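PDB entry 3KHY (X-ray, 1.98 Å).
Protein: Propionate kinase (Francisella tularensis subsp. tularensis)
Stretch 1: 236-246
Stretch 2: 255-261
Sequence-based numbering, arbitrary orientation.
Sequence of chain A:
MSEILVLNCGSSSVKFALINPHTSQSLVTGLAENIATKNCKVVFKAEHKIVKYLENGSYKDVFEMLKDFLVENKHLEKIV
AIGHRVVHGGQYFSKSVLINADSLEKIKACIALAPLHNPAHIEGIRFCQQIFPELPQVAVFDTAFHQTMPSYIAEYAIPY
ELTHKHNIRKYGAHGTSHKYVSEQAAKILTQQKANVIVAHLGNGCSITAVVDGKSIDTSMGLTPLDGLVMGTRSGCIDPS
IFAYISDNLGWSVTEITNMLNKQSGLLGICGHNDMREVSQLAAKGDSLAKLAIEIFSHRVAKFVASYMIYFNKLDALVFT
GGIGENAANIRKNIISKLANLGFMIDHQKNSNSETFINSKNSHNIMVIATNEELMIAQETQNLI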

ATOM      1  N   CYS A 236       3.260   2.008   4.564  1.00 12.01           N
ATOM      2  CA  CYS A 236       1.892   1.726   4.118  1.00 13.51           C
ATOM      3  C   CYS A 236       0.856   1.781   5.227  1.00 18.05           C
ATOM      4  O   CYS A 236       1.037   1.172   6.281  1.00 17.37           O
ATOM      5  CB  CYS A 236       1.825   0.327   3.505  1.00 18.58           C
ATOM      6  SG  CYS A 236       2.667   0.194   1.924  1.00 26.70           S
ATOM      7  N   ILE A 237      -0.244   2.480   4.971  1.00 14.12           N
ATOM      8  CA  ILE A 237      -1.365   2.499   5.909  1.00 14.20           C
ATOM      9  C   ILE A 237      -2.652   2.920   5.181  1.00 12.11           C
ATOM     10  O   ILE A 237      -2.601   3.603   4.157  1.00 14.84           O
ATOM     11  CB  ILE A 237      -1.063   3.429   7.104  1.00 15.71           C
ATOM     12  CG1 ILE A 237      -2.109   3.284   8.209  1.00 14.20           C
ATOM     13  CG2 ILE A 237      -0.968   4.894   6.654  1.00 15.14           C
ATOM     14  CD1 ILE A 237      -1.618   3.863   9.534  1.00 19.78           C
ATOM     15  N   ASP A 238      -3.801   2.466   5.681  1.00 12.58           N
ATOM     16  CA  ASP A 238      -5.104   2.790   5.073  1.00 14.09           C
ATOM     17  C   ASP A 238      -5.276   4.306   5.197  1.00 18.41           C
ATOM     18  O   ASP A 238      -5.122   4.867   6.298  1.00 16.29           O
ATOM     19  CB  ASP A 238      -6.208   2.049   5.847  1.00 12.54           C
ATOM     20  CG  ASP A 238      -7.596   2.234   5.256  1.00 14.94           C
ATOM     21  OD1 ASP A 238      -7.824   3.154   4.440  1.00 16.36           O
ATOM     22  OD2 ASP A 238      -8.481   1.434   5.639  1.00 17.26           O
ATOM     23  N   PRO A 239      -5.548   4.984   4.070  1.00 15.66           N
ATOM     24  CA  PRO A 239      -5.758   6.437   4.098  1.00 17.88           C
ATOM     25  C   PRO A 239      -6.927   6.814   5.007  1.00 17.66           C
ATOM     26  O   PRO A 239      -7.000   7.947   5.477  1.00 17.57           O
ATOM     27  CB  PRO A 239      -6.099   6.771   2.639  1.00 18.39           C
ATOM     28  CG  PRO A 239      -6.539   5.436   2.027  1.00 13.70           C
ATOM     29  CD  PRO A 239      -5.671   4.434   2.711  1.00 11.01           C
ATOM     30  N   SER A 240      -7.823   5.863   5.257  1.00 13.50           N
ATOM     31  CA  SER A 240      -8.978   6.099   6.136  1.00 16.47           C
ATOM     32  C   SER A 240      -8.597   6.512   7.546  1.00 18.07           C
ATOM     33  O   SER A 240      -9.463   6.937   8.324  1.00 15.40           O
ATOM     34  CB  SER A 240      -9.826   4.834   6.259  1.00 17.38           C
ATOM     35  OG  SER A 240     -10.199   4.343   5.001  1.00 19.27           O
ATOM     36  N   ILE A 241      -7.331   6.339   7.916  1.00 12.87           N
ATOM     37  CA  ILE A 241      -6.944   6.667   9.281  1.00 12.50           C
ATOM     38  C   ILE A 241      -7.038   8.171   9.549  1.00 17.76           C
ATOM     39  O   ILE A 241      -7.179   8.583  10.696  1.00 21.03           O
ATOM     40  CB  ILE A 241      -5.544   6.115   9.688  1.00 24.67           C
ATOM     41  CG1 ILE A 241      -4.440   6.637   8.774  1.00 20.62           C
ATOM     42  CG2 ILE A 241      -5.542   4.590   9.689  1.00 30.88           C
ATOM     43  CD1 ILE A 241      -3.818   7.925   9.249  1.00 33.62           C
ATOM     44  N   PHE A 242      -6.975   8.986   8.497  1.00 14.74           N
ATOM     45  CA  PHE A 242      -7.020  10.428   8.691  1.00 16.01           C
ATOM     46  C   PHE A 242      -8.395  10.857   9.201  1.00 18.10           C
ATOM     47  O   PHE A 242      -8.494  11.557  10.203  1.00 18.76           O
ATOM     48  CB  PHE A 242      -6.627  11.181   7.422  1.00 14.29           C
ATOM     49  CG  PHE A 242      -5.131  11.262   7.214  1.00 19.11           C
ATOM     50  CD1 PHE A 242      -4.428  12.405   7.549  1.00 17.41           C
ATOM     51  CD2 PHE A 242      -4.432  10.181   6.714  1.00 17.57           C
ATOM     52  CE1 PHE A 242      -3.035  12.471   7.366  1.00 18.74           C
ATOM     53  CE2 PHE A 242      -3.043  10.243   6.528  1.00 21.60           C
ATOM     54  CZ  PHE A 242      -2.356  11.391   6.855  1.00 18.09           C
ATOM     55  N   ALA A 243      -9.450  10.404   8.531  1.00 17.89           N
ATOM     56  CA  ALA A 243     -10.811  10.752   8.951  1.00 15.99           C
ATOM     57  C   ALA A 243     -11.117  10.155  10.319  1.00 19.09           C
ATOM     58  O   ALA A 243     -11.776  10.777  11.153  1.00 19.50           O
ATOM     59  CB  ALA A 243     -11.847  10.297   7.904  1.00 15.57           C
ATOM     60  N   TYR A 244     -10.632   8.942  10.558  1.00 17.45           N
ATOM     61  CA  TYR A 244     -10.866   8.321  11.846  1.00 19.74           C
ATOM     62  C   TYR A 244     -10.278   9.150  12.998  1.00 19.66           C
ATOM     63  O   TYR A 244     -10.965   9.480  13.965  1.00 21.22           O
ATOM     64  CB  TYR A 244     -10.332   6.891  11.879  1.00 20.64           C
ATOM     65  CG  TYR A 244     -10.603   6.239  13.212  1.00 23.88           C
ATOM     66  CD1 TYR A 244      -9.681   6.312  14.240  1.00 28.70           C
ATOM     67  CD2 TYR A 244     -11.807   5.590  13.452  1.00 25.45           C
ATOM     68  CE1 TYR A 244      -9.938   5.729  15.465  1.00 33.92           C
ATOM     69  CE2 TYR A 244     -12.072   5.009  14.668  1.00 30.53           C
ATOM     70  CZ  TYR A 244     -11.137   5.078  15.669  1.00 37.67           C
ATOM     71  OH  TYR A 244     -11.411   4.498  16.882  1.00 48.40           O
ATOM     72  N   ILE A 245      -9.011   9.505  12.887  1.00 18.34           N
ATOM     73  CA  ILE A 245      -8.373  10.296  13.936  1.00 19.70           C
ATOM     74  C   ILE A 245      -8.940  11.713  14.039  1.00 20.69           C
ATOM     75  O   ILE A 245      -9.238  12.188  15.129  1.00 27.54           O
ATOM     76  CB  ILE A 245      -6.848  10.331  13.753  1.00 21.16           C
ATOM     77  CG1 ILE A 245      -6.284   8.915  13.964  1.00 20.16           C
ATOM     78  CG2 ILE A 245      -6.217  11.330  14.724  1.00 23.02           C
ATOM     79  CD1 ILE A 245      -4.801   8.795  13.685  1.00 21.68           C
ATOM     80  N   SER A 246      -9.107  12.369  12.895  1.00 19.11           N
ATOM     81  CA  SER A 246      -9.669  13.716  12.840  1.00 24.25           C
ATOM     82  C   SER A 246     -11.076  13.751  13.439  1.00 27.09           C
ATOM     83  O   SER A 246     -11.385  14.598  14.280  1.00 24.76           O
ATOM     84  CB  SER A 246      -9.698  14.221  11.390  1.00 26.04           C
ATOM     85  OG  SER A 246     -10.432  15.432  11.283  1.00 33.37           O
ATOM     86  N   GLU A 255      -0.977  17.284  12.467  1.00 21.40           N
ATOM     87  CA  GLU A 255      -0.664  16.451  13.621  1.00 21.55           C
ATOM     88  C   GLU A 255      -0.681  14.970  13.244  1.00 17.33           C
ATOM     89  O   GLU A 255       0.159  14.202  13.685  1.00 20.50           O
ATOM     90  CB  GLU A 255      -1.641  16.723  14.767  1.00 24.25           C
ATOM     91  CG  GLU A 255      -1.429  18.080  15.432  1.00 28.04           C
ATOM     92  CD  GLU A 255      -2.598  18.506  16.304  1.00 39.59           C
ATOM     93  OE1 GLU A 255      -3.743  18.068  16.045  1.00 37.13           O
ATOM     94  OE2 GLU A 255      -2.370  19.291  17.245  1.00 46.01           O
ATOM     95  N   ILE A 256      -1.648  14.570  12.434  1.00 20.06           N
ATOM     96  CA  ILE A 256      -1.720  13.174  12.013  1.00 19.30           C
ATOM     97  C   ILE A 256      -0.497  12.823  11.166  1.00 17.64           C
ATOM     98  O   ILE A 256       0.099  11.782  11.347  1.00 17.04           O
ATOM     99  CB  ILE A 256      -3.003  12.868  11.221  1.00 15.99           C
ATOM    100  CG1 ILE A 256      -4.231  13.154  12.088  1.00 16.99           C
ATOM    101  CG2 ILE A 256      -3.012  11.393  10.775  1.00 14.36           C
ATOM    102  CD1 ILE A 256      -5.528  13.186  11.315  1.00 20.63           C
ATOM    103  N   THR A 257      -0.125  13.709  10.253  1.00 17.67           N
ATOM    104  CA  THR A 257       0.999  13.449   9.365  1.00 17.72           C
ATOM    105  C   THR A 257       2.306  13.415  10.153  1.00 21.63           C
ATOM    106  O   THR A 257       3.188  12.586   9.887  1.00 19.28           O
ATOM    107  CB  THR A 257       1.099  14.513   8.249  1.00 19.64           C
ATOM    108  OG1 THR A 257      -0.106  14.516   7.471  1.00 20.61           O
ATOM    109  CG2 THR A 257       2.288  14.223   7.326  1.00 20.39           C
ATOM    110  N   ASN A 258       2.433  14.313  11.126  1.00 20.42           N
ATOM    111  CA  ASN A 258       3.610  14.313  11.991  1.00 21.85           C
ATOM    112  C   ASN A 258       3.718  13.003  12.757  1.00 21.22           C
ATOM    113  O   ASN A 258       4.804  12.449  12.908  1.00 20.53           O
ATOM    114  CB  ASN A 258       3.576  15.480  12.974  1.00 27.07           C
ATOM    115  CG  ASN A 258       4.737  15.441  13.943  1.00 41.69           C
ATOM    116  OD1 ASN A 258       4.578  15.071  15.110  1.00 48.09           O
ATOM    117  ND2 ASN A 258       5.925  15.793  13.456  1.00 38.12           N
HETATM  118  N   MSE A 259       2.581  12.514  13.240  1.00 18.02           N
HETATM  119  CA  MSE A 259       2.540  11.236  13.953  1.00 19.47           C
HETATM  120  C   MSE A 259       3.045  10.093  13.073  1.00 13.40           C
HETATM  121  O   MSE A 259       3.817   9.235  13.528  1.00 13.26           O
HETATM  122  CB  MSE A 259       1.118  10.939  14.441  1.00 18.49           C
HETATM  123  CG  MSE A 259       0.967   9.601  15.146  1.00 19.70           C
HETATM  124 SE   MSE A 259       0.521   8.150  13.907  0.80 26.72          SE
HETATM  125  CE  MSE A 259      -1.250   8.803  13.362  1.00 17.01           C
ATOM    126  N   LEU A 260       2.613  10.076  11.815  1.00 17.36           N
ATOM    127  CA  LEU A 260       3.009   9.000  10.904  1.00 16.12           C
ATOM    128  C   LEU A 260       4.479   9.082  10.514  1.00 18.20           C
ATOM    129  O   LEU A 260       5.095   8.071  10.198  1.00 16.63           O
ATOM    130  CB  LEU A 260       2.148   9.019   9.642  1.00 14.95           C
ATOM    131  CG  LEU A 260       0.672   8.641   9.784  1.00 13.91           C
ATOM    132  CD1 LEU A 260      -0.069   8.975   8.501  1.00 16.58           C
ATOM    133  CD2 LEU A 260       0.527   7.137  10.101  1.00 13.65           C
ATOM    134  N   ASN A 261       5.026  10.294  10.533  1.00 19.40           N
ATOM    135  CA  ASN A 261       6.412  10.539  10.128  1.00 19.19           C
ATOM    136  C   ASN A 261       7.433  10.442  11.263  1.00 17.78           C
ATOM    137  O   ASN A 261       8.593  10.099  11.034  1.00 21.11           O
ATOM    138  CB  ASN A 261       6.522  11.928   9.495  1.00 24.55           C
ATOM    139  CG  ASN A 261       6.544  11.877   7.991  1.00 35.82           C
ATOM    140  OD1 ASN A 261       7.503  11.391   7.393  1.00 43.24           O
ATOM    141  ND2 ASN A 261       5.486  12.382   7.365  1.00 33.82           N
TER

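The contact is organised around I256, whose side chain fits as a knob into a hole formed by I241, F242, I245 and S246, all on the facing helix. Its CG2 lies over the face of the F242 ring, 3.8 Å from the centroid and 22° off the normal, a CH-pi contact in which a weakly polarised methyl meets the pi cloud. The same CG2 comes within 3.9 Å of I241 CD1, while I256 CG1 packs 3.8 Å from I245 CG2. I256 CD1 runs on to the backbone, 3.6 Å from F242 O; that oxygen is already engaged by S246 N in a helical hydrogen bond (2.9 Å), so the methyl covers a satisfied carbonyl.

The helices meet at a steep angle, 119° between their N-to-C directions, with axes 10.7 Å apart at closest approach. The CA atoms of F242 and I256 come to 6.8 Å. The next turn of the second helix extends the apolar patch: L260 CD1 reaches F242 CZ at 3.7 Å and I241 CD1 at 4.0 Å, and L260 CD2 meets I237 CD1 at 4.0 Å, bringing in the loop before the first helix. The selenomethionine M259 places CE 3.6 Å from I245 CD1. The rule read here is that one branched residue can fill a hole in the facing helix while apolar neighbours a turn away widen the patch.

No hydrogen bond crosses between the stretches; close packing of mostly apolar side chains makes the contact, which buries 367 Å², both sides summed. At its margin, T257 OG1 lies near the plane of the F242 ring, 3.6 Å from CE1, at the edge rather than over a face. Beyond the contact, D238 OD1 accepts from S240 N (2.8 Å), a capping bond, and from S240 OG (2.7 Å), bracing the type I turn from D238 to I241 that leads into the helix.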